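Local structure of glutamine synthetase (Helicobacter pylori, 5ZLI) at residues B[177-180]-B[181-185]. The protein is a glutamine synthetase of the I-beta class, a twelve-subunit enzyme whose chain pairs a beta-grasp domain with a catalytic domain. Residues are numbered along the deposited sequence; the frame is centred on the assembly and turned at random.
Sequences GVNF and GHRPG
N179 and R183 meet across a bend in the loop between strand 156-162 and helix 200-212, with the amide oxygen of N179 as the shared acceptor. From CB of N179 the side chain runs with CG anti to the backbone N (chi1 -171°), which carries the amide forward beside the chain that follows. CG of N179 lies in the guanidinium plane of R183, at its edge, 3.3 Å from R183 NH1. Next out, OD1 takes two good bonds, both in the carbonyl plane. G181 N lies 3.1 Å from N179 OD1. R183 NH1 approaches N179 OD1 to 2.6 Å on a lone pair, though OD1 itself sits somewhat out of the guanidinium plane. R183 NH2 adds only a weak bond to the same oxygen. The amide and guanidinium planes stand 68° apart. On the other branch, ND2 gives its hydrogens to the backbone carbonyls of N169 and R172, so bonds on both branches, OD1 and ND2, fix the rotation of the buried amide. R183 arrives with an extended chain from CG to NE, and its NE is held by the carbonyl of E164. On the far side of the bend, CD2 of H182 sits 3.2 Å from F180 O, meeting it obliquely; that oxygen accepts from T262 of a second subunit. The F180 ring meets H257 of that subunit, while the H182 ring meets Y479 of a third. The side-chain carbonyl bonded to the N-H two residues on makes N179-G181 an Asx turn, here clamped by R183 where three subunits of the dodecamer come together.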
loop_
_atom_site.group_PDB
_atom_site.type_symbol
_atom_site.label_atom_id
_atom_site.label_comp_id
_atom_site.label_asym_id
_atom_site.label_seq_id
_atom_site.Cartn_x
_atom_site.Cartn_y
_atom_site.Cartn_z
ATOM N N GLY B 177 -6.821 10.202 -13.330
ATOM C CA GLY B 177 -6.260 11.525 -13.159
ATOM C C GLY B 177 -6.456 12.431 -14.351
ATOM O O GLY B 177 -5.659 13.351 -14.564
ATOM N N VAL B 178 -7.480 12.183 -15.155
ATOM C CA VAL B 178 -7.804 13.072 -16.259
ATOM C C VAL B 178 -8.920 14.017 -15.824
ATOM O O VAL B 178 -9.951 13.595 -15.279
ATOM C CB VAL B 178 -8.172 12.290 -17.527
ATOM C CG1 VAL B 178 -6.932 11.658 -18.081
ATOM C CG2 VAL B 178 -9.199 11.250 -17.219
ATOM N N ASN B 179 -8.707 15.299 -16.076
ATOM C CA ASN B 179 -9.635 16.358 -15.730
ATOM C C ASN B 179 -9.968 17.072 -17.026
ATOM O O ASN B 179 -9.064 17.527 -17.727
ATOM C CB ASN B 179 -8.991 17.281 -14.684
ATOM C CG ASN B 179 -9.958 18.300 -14.076
ATOM O OD1 ASN B 179 -10.612 19.077 -14.791
ATOM N ND2 ASN B 179 -10.039 18.306 -12.744
ATOM N N PHE B 180 -11.259 17.129 -17.352
ATOM C CA PHE B 180 -11.746 17.621 -18.638
ATOM C C PHE B 180 -11.752 19.137 -18.735
ATOM O O PHE B 180 -12.087 19.657 -19.810
ATOM C CB PHE B 180 -13.180 17.131 -18.908
ATOM C CG PHE B 180 -13.285 15.680 -19.343
ATOM C CD1 PHE B 180 -12.165 14.967 -19.759
ATOM C CD2 PHE B 180 -14.520 15.032 -19.353
ATOM C CE1 PHE B 180 -12.280 13.624 -20.167
ATOM C CE2 PHE B 180 -14.640 13.695 -19.763
ATOM C CZ PHE B 180 -13.525 12.992 -20.170
ATOM N N GLY B 181 -11.422 19.852 -17.654
ATOM C CA GLY B 181 -11.534 21.311 -17.695
ATOM C C GLY B 181 -12.963 21.764 -17.939
ATOM O O GLY B 181 -13.936 21.098 -17.544
ATOM N N HIS B 182 -13.096 22.916 -18.594
ATOM C CA HIS B 182 -14.415 23.426 -18.976
ATOM C C HIS B 182 -15.397 23.432 -17.809
ATOM O O HIS B 182 -16.296 22.584 -17.729
ATOM C CB HIS B 182 -14.995 22.586 -20.121
ATOM C CG HIS B 182 -14.147 22.584 -21.343
ATOM N ND1 HIS B 182 -13.852 23.740 -22.038
ATOM C CD2 HIS B 182 -13.445 21.592 -21.942
ATOM C CE1 HIS B 182 -13.056 23.449 -23.056
ATOM N NE2 HIS B 182 -12.789 22.154 -23.017
ATOM N N ARG B 183 -15.259 24.404 -16.912
ATOM C CA ARG B 183 -16.122 24.426 -15.755
ATOM C C ARG B 183 -16.692 25.831 -15.626
ATOM O O ARG B 183 -15.947 26.818 -15.755
ATOM C CB ARG B 183 -15.382 23.993 -14.471
ATOM C CG ARG B 183 -15.209 22.477 -14.327
ATOM C CD ARG B 183 -14.598 22.102 -12.990
ATOM N NE ARG B 183 -14.385 20.659 -12.842
ATOM C CZ ARG B 183 -13.249 20.027 -13.154
ATOM N NH1 ARG B 183 -12.197 20.720 -13.618
ATOM N NH2 ARG B 183 -13.164 18.701 -13.000
ATOM N N PRO B 184 -17.991 25.966 -15.395
ATOM C CA PRO B 184 -18.543 27.292 -15.131
ATOM C C PRO B 184 -17.993 27.816 -13.823
ATOM O O PRO B 184 -17.821 27.066 -12.855
ATOM C CB PRO B 184 -20.046 27.027 -15.033
ATOM C CG PRO B 184 -20.102 25.651 -14.446
ATOM C CD PRO B 184 -18.931 24.895 -15.003
ATOM N N GLY B 185 -17.713 29.109 -13.784
ATOM C CA GLY B 185 -17.309 29.690 -12.530
ATOM C C GLY B 185 -18.414 29.583 -11.496
ATOM O O GLY B 185 -19.592 29.366 -11.807
#